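SsfS6 (Streptomyces sp. SF2575, PDB 4G2T) is a GT-B-fold protein of the erythromycin biosynthesis CIII-like family, whose two Rossmann-like domains form a pocket holding thymidine-5'-diphosphate. Local coordinates at residues A[99-104]-A[160-165]; A[145-150]-A[184-189]; A[203-208]-A[380-385]; A[226-231]-A[263-268]. One frame throughout, in Å; residues are numbered along the deposited sequence.

Interactions 1 and 2 belong to the N-terminal Rossmann-like domain, interaction 4 to the C-terminal one, and interaction 3 ties the two parts of the chain together. Interactions 1 and 2 have centres 18 Å apart and touch through a weak ion pair between Lys-160 and Glu-148. Interactions 2 and 3 are closer, 13 Å between centres, and share the Asp-187 to Met-204 backbone bond. Interaction 4 lies far from interaction 1, with centres 39 Å apart on opposite sides of the chain's centre. Bound thymidine-5'-diphosphate is about 7 Å from the side chain of Cys-230, about 12 Å from that of Gln-149 and about 13 Å from that of Met-381.

Interaction 1: residues A[99-104]-A[160-165]; sequences IGRGYG and KSAGVG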
# COMPACT_ATOMS: atom_id res chain seq x y z
N ILE A 99 12.66 -22.23 19.78
CA ILE A 99 11.93 -21.35 18.87
C ILE A 99 12.76 -21.04 17.63
O ILE A 99 12.24 -21.06 16.51
CB ILE A 99 11.54 -20.04 19.57
CG1 ILE A 99 10.48 -20.30 20.65
CG2 ILE A 99 11.01 -19.03 18.57
CD1 ILE A 99 10.07 -19.07 21.42
N GLY A 100 14.04 -20.77 17.83
CA GLY A 100 14.95 -20.47 16.74
C GLY A 100 15.04 -21.57 15.71
O GLY A 100 15.03 -21.31 14.51
N ARG A 101 15.12 -22.81 16.18
CA ARG A 101 15.16 -23.96 15.29
C ARG A 101 13.85 -24.09 14.51
O ARG A 101 13.81 -24.69 13.44
CB ARG A 101 15.46 -25.25 16.06
CG ARG A 101 16.85 -25.30 16.67
CD ARG A 101 17.18 -26.67 17.23
NE ARG A 101 16.32 -27.04 18.35
CZ ARG A 101 16.59 -26.77 19.62
NH1 ARG A 101 17.70 -26.12 19.93
NH2 ARG A 101 15.75 -27.14 20.57
N GLY A 102 12.79 -23.52 15.07
CA GLY A 102 11.51 -23.48 14.39
C GLY A 102 11.57 -22.60 13.15
O GLY A 102 11.07 -22.97 12.09
N TYR A 103 12.19 -21.43 13.29
CA TYR A 103 12.37 -20.53 12.16
C TYR A 103 13.31 -21.13 11.12
O TYR A 103 13.16 -20.89 9.92
CB TYR A 103 12.92 -19.18 12.63
CG TYR A 103 11.93 -18.33 13.39
CD1 TYR A 103 10.81 -17.80 12.76
CD2 TYR A 103 12.11 -18.06 14.74
CE1 TYR A 103 9.90 -17.02 13.45
CE2 TYR A 103 11.21 -17.28 15.44
CZ TYR A 103 10.10 -16.77 14.79
OH TYR A 103 9.20 -16.00 15.48
N GLY A 104 14.28 -21.91 11.59
CA GLY A 104 15.22 -22.57 10.71
C GLY A 104 14.54 -23.59 9.82
O GLY A 104 14.82 -23.68 8.63
N LYS A 160 18.07 -16.38 16.60
CA LYS A 160 18.68 -16.33 15.28
C LYS A 160 19.81 -17.34 15.12
O LYS A 160 19.89 -18.03 14.11
CB LYS A 160 19.18 -14.91 14.99
CG LYS A 160 19.97 -14.76 13.71
CD LYS A 160 20.21 -13.28 13.43
CE LYS A 160 21.59 -13.04 12.84
NZ LYS A 160 21.84 -11.58 12.64
N SER A 161 20.67 -17.43 16.13
CA SER A 161 21.80 -18.35 16.09
C SER A 161 21.36 -19.81 16.01
O SER A 161 21.98 -20.62 15.32
CB SER A 161 22.70 -18.14 17.32
OG SER A 161 22.00 -18.43 18.52
N ALA A 162 20.29 -20.14 16.72
CA ALA A 162 19.75 -21.50 16.71
C ALA A 162 19.19 -21.85 15.34
O ALA A 162 19.34 -22.98 14.87
CB ALA A 162 18.68 -21.65 17.77
N GLY A 163 18.56 -20.88 14.70
CA GLY A 163 18.00 -21.07 13.37
C GLY A 163 19.08 -21.30 12.34
O GLY A 163 18.95 -22.16 11.47
N VAL A 164 20.16 -20.52 12.43
CA VAL A 164 21.30 -20.67 11.53
C VAL A 164 21.95 -22.04 11.73
O VAL A 164 22.31 -22.71 10.76
CB VAL A 164 22.35 -19.56 11.77
CG1 VAL A 164 23.58 -19.80 10.90
CG2 VAL A 164 21.75 -18.20 11.48
N GLY A 165 22.07 -22.45 12.99
CA GLY A 165 22.65 -23.74 13.31
C GLY A 165 21.83 -24.91 12.80
O GLY A 165 22.37 -25.93 12.39
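Gly-100 and Gly-104 of one helix meet Ala-162 and Gly-163 of another, and the two backbones are in direct contact. The axes of the short segments 99-104 and 160-165 approach to 6.8 Å. Their N-to-C directions differ by 47°, with a negative sign for the crossing. The CA atoms of Gly-104 and Gly-163 are 4.1 Å apart. Gly-100 and Gly-104 are one turn apart, in the GxxxG spacing, and both belong to the side of the helix that meets segment 160-165. Gly-100 O lies 3.2 Å from Gly-163 CA. The same carbonyl accepts the helical bond from Gly-104 N. Further along, Gly-163 O lies 3.8 Å from Gly-104 CA.

Side chains add little. The methyl group of Ala-162 points toward the first helix, and its CB rests 4.0 Å from Gly-100 CA. Arg-101 passes at the border of the contact. Its CG is anti to the carbonyl carbon (chi1 -66°), which brings it to 3.9 Å from Ala-162 O. Beyond that the chain bends at chi3, and the side chain also touches Glu-166. Tyr-103 flanks the contact: its hydroxyl is hydrogen-bonded to Glu-330, and its ring meets that of Tyr-131.

The contact joins helix 92-121 to helix 157-166 in the N-terminal domain. No hydrogen bond or salt bridge crosses between the segments. The association therefore rests on van der Waals fit, which the glycines permit by bringing main chain against main chain.

Interaction 2: residues A[145-150]-A[184-189]; sequences PWIEQS and LSIDVC
Glu-148 is gripped by the neighbouring strand through both its backbone N and its backbone O. Its N donates to Leu-184 O at 2.9 Å, nearly in line with the carbonyl (C=O...N 172°). Its O accepts from Ile-186 N at a short 2.6 Å. Ile-186 O then takes Ser-150 N at 2.8 Å, with the donor tilted 35° from the carbonyl plane. This is parallel pairing, with Glu-148 opposite Ser-185 and Gln-149 opposite Ile-186.

Two waters extend the network. Water 1 gives a second bond to Ile-186 O, at 2.8 Å, and a weak one to Glu-148 OE2, which the extended Glu-148 chain carries out to it. Glu-148 stands on the same face as Ser-185. Its OE1 has a long, weak ion pair with Lys-160. Water 2 lies 2.7 Å from Ser-150 OG and donates weakly to Asp-187 OD1. Ser-150 OG also has weak bonds to Arg-152 and Ser-155. Asp-187 OD2 accepts from Cys-189 N at 3.1 Å, forming an Asx turn as the strand ends.

On the other face Gln-149 stands among the apolar Ile-147, Leu-184 and Ile-186, its amide nitrogen NE2 held by Pro-30 O. Ile-147 lies alongside Leu-184, its CD1 3.7 Å from Leu-184 CB, while its CG2 meets Ile-186 CD1. Ile-390 and Ile-394 of helix 387-396 cover this apolar patch, and Leu-34 of helix 32-40 packs on Gln-149 and Ile-186. Within the parallel sheet of the N-terminal Rossmann-like domain, the pair is flanked by strand 125-129 beside 146-149 and by strand 202-203 beside 184-187.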
# COMPACT_ATOMS: atom_id res chain seq x y z
N PRO A 145 23.30 -9.24 -2.53
CA PRO A 145 23.18 -8.68 -1.18
C PRO A 145 21.76 -8.81 -0.64
O PRO A 145 20.82 -9.05 -1.40
CB PRO A 145 23.54 -7.21 -1.37
CG PRO A 145 23.29 -6.94 -2.82
CD PRO A 145 23.66 -8.20 -3.52
N TRP A 146 21.60 -8.64 0.67
CA TRP A 146 20.28 -8.68 1.30
C TRP A 146 20.17 -7.68 2.44
O TRP A 146 21.18 -7.26 3.01
CB TRP A 146 19.94 -10.09 1.78
CG TRP A 146 20.83 -10.62 2.86
CD1 TRP A 146 22.11 -11.09 2.71
CD2 TRP A 146 20.50 -10.77 4.25
NE1 TRP A 146 22.60 -11.50 3.93
CE2 TRP A 146 21.64 -11.32 4.88
CE3 TRP A 146 19.37 -10.49 5.01
CZ2 TRP A 146 21.66 -11.59 6.25
CZ3 TRP A 146 19.40 -10.76 6.37
CH2 TRP A 146 20.54 -11.30 6.97
N ILE A 147 18.94 -7.30 2.77
CA ILE A 147 18.69 -6.32 3.82
C ILE A 147 17.96 -6.97 4.99
O ILE A 147 16.95 -7.65 4.80
CB ILE A 147 17.85 -5.14 3.31
CG1 ILE A 147 18.50 -4.51 2.08
CG2 ILE A 147 17.66 -4.11 4.40
CD1 ILE A 147 19.85 -3.89 2.35
N GLU A 148 18.47 -6.77 6.20
CA GLU A 148 17.81 -7.27 7.40
C GLU A 148 17.11 -6.14 8.14
O GLU A 148 17.75 -5.18 8.58
CB GLU A 148 18.81 -7.94 8.33
CG GLU A 148 18.18 -8.43 9.63
CD GLU A 148 19.20 -8.65 10.74
OE1 GLU A 148 20.37 -8.95 10.42
OE2 GLU A 148 18.82 -8.51 11.92
N GLN A 149 15.79 -6.25 8.28
CA GLN A 149 15.03 -5.29 9.07
C GLN A 149 14.49 -5.94 10.34
O GLN A 149 13.91 -7.03 10.29
CB GLN A 149 13.87 -4.71 8.26
CG GLN A 149 13.00 -3.75 9.06
CD GLN A 149 11.70 -3.42 8.37
OE1 GLN A 149 11.60 -3.46 7.14
NE2 GLN A 149 10.68 -3.10 9.16
N SER A 150 14.69 -5.28 11.47
CA SER A 150 14.12 -5.75 12.72
C SER A 150 12.67 -5.31 12.83
O SER A 150 12.31 -4.21 12.41
CB SER A 150 14.91 -5.21 13.92
OG SER A 150 14.27 -5.54 15.14
N LEU A 184 22.53 -4.17 4.92
CA LEU A 184 22.08 -3.23 5.93
C LEU A 184 21.29 -3.94 7.02
O LEU A 184 20.37 -4.71 6.73
CB LEU A 184 21.22 -2.13 5.29
CG LEU A 184 21.15 -0.80 6.04
CD1 LEU A 184 22.49 -0.08 5.98
CD2 LEU A 184 20.04 0.07 5.48
N SER A 185 21.66 -3.70 8.27
CA SER A 185 20.92 -4.23 9.41
C SER A 185 20.11 -3.12 10.06
O SER A 185 20.67 -2.19 10.64
CB SER A 185 21.87 -4.87 10.42
OG SER A 185 22.44 -6.06 9.91
N ILE A 186 18.79 -3.23 9.98
CA ILE A 186 17.91 -2.17 10.45
C ILE A 186 17.34 -2.48 11.83
O ILE A 186 16.87 -3.59 12.08
CB ILE A 186 16.75 -1.94 9.47
CG1 ILE A 186 17.31 -1.62 8.08
CG2 ILE A 186 15.85 -0.83 9.96
CD1 ILE A 186 16.31 -1.80 6.96
N ASP A 187 17.41 -1.50 12.72
CA ASP A 187 16.87 -1.64 14.07
C ASP A 187 15.83 -0.55 14.32
O ASP A 187 15.96 0.57 13.82
CB ASP A 187 18.00 -1.54 15.10
CG ASP A 187 17.61 -2.12 16.44
OD1 ASP A 187 17.82 -3.34 16.64
OD2 ASP A 187 17.10 -1.37 17.30
N VAL A 188 14.79 -0.88 15.08
CA VAL A 188 13.68 0.05 15.29
C VAL A 188 13.47 0.41 16.76
O VAL A 188 12.48 1.06 17.10
CB VAL A 188 12.37 -0.50 14.71
CG1 VAL A 188 12.45 -0.61 13.20
CG2 VAL A 188 12.04 -1.86 15.33
N CYS A 189 14.38 -0.01 17.62
CA CYS A 189 14.28 0.30 19.04
C CYS A 189 14.79 1.70 19.34
O CYS A 189 15.89 2.06 18.91
CB CYS A 189 15.05 -0.73 19.87
SG CYS A 189 14.88 -0.51 21.66
O HOH W 1 19.02 -5.41 12.32
O HOH W 2 15.93 -6.00 17.26

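Interaction 3: residues A[203-208]-A[380-385]; sequences KMRYVP and EMATLP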
# COMPACT_ATOMS: atom_id res chain seq x y z
N LYS A 203 19.31 2.86 12.65
CA LYS A 203 18.00 3.08 13.26
C LYS A 203 16.98 3.57 12.24
O LYS A 203 17.29 4.37 11.36
CB LYS A 203 18.10 4.07 14.42
CG LYS A 203 18.81 3.52 15.65
CD LYS A 203 18.17 2.22 16.12
CE LYS A 203 18.81 1.72 17.40
NZ LYS A 203 18.58 2.65 18.54
N MSE A 204 15.75 3.07 12.36
CA MSE A 204 14.66 3.50 11.50
C MSE A 204 13.40 3.73 12.32
O MSE A 204 13.09 2.96 13.24
CB MSE A 204 14.38 2.46 10.41
CG MSE A 204 13.31 2.90 9.41
SE MSE A 204 12.37 1.42 8.54
CE MSE A 204 13.81 0.71 7.46
N ARG A 205 12.67 4.80 12.01
CA ARG A 205 11.40 5.07 12.66
C ARG A 205 10.39 3.99 12.30
O ARG A 205 10.28 3.60 11.14
CB ARG A 205 10.86 6.44 12.24
CG ARG A 205 9.47 6.74 12.79
CD ARG A 205 8.93 8.06 12.27
NE ARG A 205 7.62 8.36 12.83
CZ ARG A 205 6.87 9.41 12.48
NH1 ARG A 205 7.32 10.26 11.57
NH2 ARG A 205 5.69 9.60 13.04
N TYR A 206 9.65 3.51 13.30
CA TYR A 206 8.65 2.49 13.06
C TYR A 206 7.34 3.09 12.58
O TYR A 206 6.54 3.60 13.37
CB TYR A 206 8.41 1.66 14.33
CG TYR A 206 7.50 0.47 14.11
CD1 TYR A 206 8.02 -0.74 13.66
CD2 TYR A 206 6.14 0.55 14.35
CE1 TYR A 206 7.20 -1.84 13.46
CE2 TYR A 206 5.31 -0.54 14.15
CZ TYR A 206 5.84 -1.73 13.70
OH TYR A 206 5.03 -2.82 13.50
N VAL A 207 7.12 3.05 11.27
CA VAL A 207 5.84 3.44 10.69
C VAL A 207 4.92 2.23 10.72
O VAL A 207 5.18 1.24 10.04
CB VAL A 207 6.00 3.95 9.25
CG1 VAL A 207 4.64 4.24 8.64
CG2 VAL A 207 6.89 5.19 9.22
N PRO A 208 3.85 2.30 11.51
CA PRO A 208 2.99 1.14 11.73
C PRO A 208 2.00 0.85 10.60
O PRO A 208 1.28 1.74 10.16
CB PRO A 208 2.22 1.52 13.00
CG PRO A 208 2.15 3.00 12.96
CD PRO A 208 3.43 3.47 12.32
N GLU A 380 10.69 10.29 20.42
CA GLU A 380 12.04 9.86 20.13
C GLU A 380 12.10 9.07 18.82
O GLU A 380 13.02 9.24 18.02
CB GLU A 380 12.59 9.01 21.27
CG GLU A 380 14.01 8.50 21.06
CD GLU A 380 14.57 7.84 22.30
OE1 GLU A 380 13.86 7.81 23.33
OE2 GLU A 380 15.71 7.35 22.25
N MSE A 381 11.11 8.21 18.60
CA MSE A 381 11.03 7.43 17.38
C MSE A 381 10.83 8.31 16.15
O MSE A 381 11.33 7.99 15.07
CB MSE A 381 9.91 6.39 17.47
CG MSE A 381 10.34 5.06 18.05
SE MSE A 381 8.85 3.84 18.36
CE MSE A 381 8.02 4.78 19.85
N ALA A 382 10.12 9.41 16.32
CA ALA A 382 9.85 10.34 15.23
C ALA A 382 11.12 11.00 14.71
O ALA A 382 11.17 11.46 13.57
CB ALA A 382 8.84 11.39 15.66
N THR A 383 12.15 11.05 15.55
CA THR A 383 13.42 11.64 15.17
C THR A 383 14.23 10.70 14.29
O THR A 383 15.03 11.13 13.47
CB THR A 383 14.27 11.99 16.41
OG1 THR A 383 14.75 10.79 17.02
CG2 THR A 383 13.45 12.78 17.42
N LEU A 384 14.01 9.40 14.47
CA LEU A 384 14.74 8.37 13.74
C LEU A 384 14.46 8.45 12.24
O LEU A 384 13.40 8.92 11.83
CB LEU A 384 14.37 6.99 14.27
CG LEU A 384 14.67 6.74 15.75
CD1 LEU A 384 14.26 5.33 16.15
CD2 LEU A 384 16.14 6.98 16.05
N PRO A 385 15.42 8.00 11.42
CA PRO A 385 15.26 7.98 9.96
C PRO A 385 14.01 7.22 9.53
O PRO A 385 13.66 6.21 10.13
CB PRO A 385 16.51 7.24 9.49
CG PRO A 385 17.53 7.53 10.52
CD PRO A 385 16.77 7.58 11.82
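Lys-203 opens the contact with its aliphatic root, whose CB lies 3.9 Å from Leu-384 CD2. The rest of its chain bends away, and NZ is hydrogen-bonded to Cys-189 O. The carbonyl O of Lys-203 faces the ring of Pro-385, 3.3 Å from its CG.

The far end of Met-204, a selenomethionine, packs on Ile-186 and Ile-390. Nearer the backbone, its CG passes 3.4 Å from Pro-385 O, and Met-204 CA makes a CA-H...O contact with the same oxygen.

Pro-385 O is also the acceptor for Arg-205 N. That bond is short, 2.6 Å, and nearly straight at 171°. The pairing fixes the chain just after helix 369-383, where it turns toward the last helix, 387-396. In this GT-B fold the last helix packs back against the N-terminal domain, and segment 203-208 receives the turn that leads into it.

The side chain of Arg-205 carries the largest share of the contact. Its CG is anti to the backbone N (chi1 175°), and the chain runs extended along the end of helix 369-383. CG passes 3.2 Å from Met-381 O, which itself accepts a bond from Leu-384 N. Farther out, the guanidinium lays one face over Ala-382, with NE 3.8 Å from Ala-382 CA. Leu-384 fills the inner side, its CB 3.6 Å from Arg-205 N. Arg-205 also packs on Gly-42 of the second subunit.

Tyr-206 leads away to Pro-30 and to Leu-313 of helix 309-317. At Pro-208 the carbonyl O accepts a weak hydrogen bond from Arg-39 of the second subunit.

Interaction 4: residues A[226-231]-A[263-268]; sequences QPRLCL and GFEVVV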
# COMPACT_ATOMS: atom_id res chain seq x y z
N GLN A 226 -14.83 10.39 27.58
CA GLN A 226 -14.39 9.47 28.63
C GLN A 226 -13.24 8.60 28.13
O GLN A 226 -13.21 8.25 26.95
CB GLN A 226 -15.55 8.60 29.13
CG GLN A 226 -16.12 7.64 28.10
CD GLN A 226 -17.08 6.64 28.72
OE1 GLN A 226 -17.07 6.41 29.93
NE2 GLN A 226 -17.92 6.04 27.88
N PRO A 227 -12.29 8.27 29.02
CA PRO A 227 -11.11 7.47 28.66
C PRO A 227 -11.45 6.19 27.90
O PRO A 227 -12.24 5.38 28.39
CB PRO A 227 -10.51 7.12 30.03
CG PRO A 227 -10.90 8.27 30.89
CD PRO A 227 -12.27 8.68 30.43
N ARG A 228 -10.88 6.04 26.72
CA ARG A 228 -11.15 4.87 25.88
C ARG A 228 -10.00 3.87 25.91
O ARG A 228 -8.83 4.25 25.78
CB ARG A 228 -11.46 5.29 24.44
CG ARG A 228 -11.93 4.16 23.54
CD ARG A 228 -12.33 4.65 22.16
NE ARG A 228 -13.52 5.49 22.18
CZ ARG A 228 -13.58 6.72 21.69
NH1 ARG A 228 -12.51 7.26 21.12
NH2 ARG A 228 -14.71 7.41 21.76
N LEU A 229 -10.33 2.60 26.09
CA LEU A 229 -9.32 1.54 26.16
C LEU A 229 -9.43 0.59 24.97
O LEU A 229 -10.53 0.21 24.56
CB LEU A 229 -9.44 0.77 27.48
CG LEU A 229 -8.51 -0.42 27.73
CD1 LEU A 229 -8.13 -0.49 29.20
CD2 LEU A 229 -9.14 -1.74 27.29
N CYS A 230 -8.29 0.20 24.42
CA CYS A 230 -8.25 -0.76 23.33
C CYS A 230 -7.77 -2.13 23.82
O CYS A 230 -6.68 -2.25 24.38
CB CYS A 230 -7.36 -0.28 22.19
SG CYS A 230 -7.19 -1.47 20.84
N LEU A 231 -8.59 -3.15 23.60
CA LEU A 231 -8.27 -4.50 24.03
C LEU A 231 -8.02 -5.40 22.82
O LEU A 231 -8.93 -5.67 22.05
CB LEU A 231 -9.40 -5.06 24.89
CG LEU A 231 -9.23 -6.49 25.42
CD1 LEU A 231 -8.04 -6.58 26.37
CD2 LEU A 231 -10.50 -6.95 26.11
N GLY A 263 -13.98 2.53 34.71
CA GLY A 263 -14.17 3.87 34.18
C GLY A 263 -13.60 3.99 32.78
O GLY A 263 -12.91 4.96 32.46
N PHE A 264 -13.89 3.01 31.93
CA PHE A 264 -13.37 2.99 30.57
C PHE A 264 -14.44 2.68 29.53
O PHE A 264 -15.36 1.90 29.78
CB PHE A 264 -12.24 1.97 30.44
CG PHE A 264 -10.93 2.42 31.01
CD1 PHE A 264 -10.19 3.41 30.39
CD2 PHE A 264 -10.43 1.84 32.16
CE1 PHE A 264 -8.99 3.83 30.92
CE2 PHE A 264 -9.22 2.24 32.69
CZ PHE A 264 -8.50 3.24 32.07
N GLU A 265 -14.31 3.30 28.36
CA GLU A 265 -15.05 2.88 27.18
C GLU A 265 -14.10 1.98 26.40
O GLU A 265 -13.03 2.41 26.00
CB GLU A 265 -15.44 4.08 26.34
CG GLU A 265 -16.19 3.74 25.06
CD GLU A 265 -16.42 4.94 24.18
OE1 GLU A 265 -15.64 5.91 24.26
OE2 GLU A 265 -17.40 4.93 23.39
N VAL A 266 -14.48 0.72 26.21
CA VAL A 266 -13.54 -0.23 25.62
C VAL A 266 -13.85 -0.64 24.18
O VAL A 266 -15.01 -0.82 23.81
CB VAL A 266 -13.37 -1.49 26.51
CG1 VAL A 266 -12.75 -1.12 27.84
CG2 VAL A 266 -14.69 -2.17 26.72
N VAL A 267 -12.80 -0.77 23.38
CA VAL A 267 -12.91 -1.25 22.02
C VAL A 267 -12.03 -2.49 21.87
O VAL A 267 -10.86 -2.47 22.25
CB VAL A 267 -12.45 -0.19 21.00
CG1 VAL A 267 -12.36 -0.78 19.61
CG2 VAL A 267 -13.40 1.01 21.02
N VAL A 268 -12.59 -3.56 21.32
CA VAL A 268 -11.85 -4.80 21.17
C VAL A 268 -11.40 -5.04 19.73
O VAL A 268 -12.22 -5.29 18.85
CB VAL A 268 -12.67 -6.01 21.65
CG1 VAL A 268 -11.84 -7.28 21.55
CG2 VAL A 268 -13.15 -5.80 23.08
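Arg-228 and Glu-265 form a salt bridge as they run side by side in the same direction. Arg-228 NE donates to Glu-265 OE1 at 3.0 Å, and NH2 adds a weak bond to the same oxygen. The fit is not flat: NE meets OE1 from above the carboxylate plane, and the two group planes are 52° apart. The remaining nitrogen, NH1, is hydrogen-bonded to Ala-299 O.

Four backbone bonds join the parallel strands. Glu-265 N donates to Pro-227 O at 2.9 Å, and Leu-229 N to Glu-265 O at 2.7 Å. Val-267 N and Leu-231 N continue the pattern, bonding to Leu-229 O and Val-267 O.

Packing follows on the face of Leu-229 and Val-266, whose CD2 and CG1 respectively lie 3.7 Å apart. Leu-231 and Val-268 lie side by side farther on. The Phe-264 ring takes Leu-229 CD1 over one face, while Pro-227 O lies at its edge.

The pair forms part of the parallel sheet of the C-terminal Rossmann-like domain. Strand 302-305 borders strand 228-232, and strand 285-289 borders strand 265-269. Helix 252-258, in the connection between the paired strands, covers Leu-231 and Val-268.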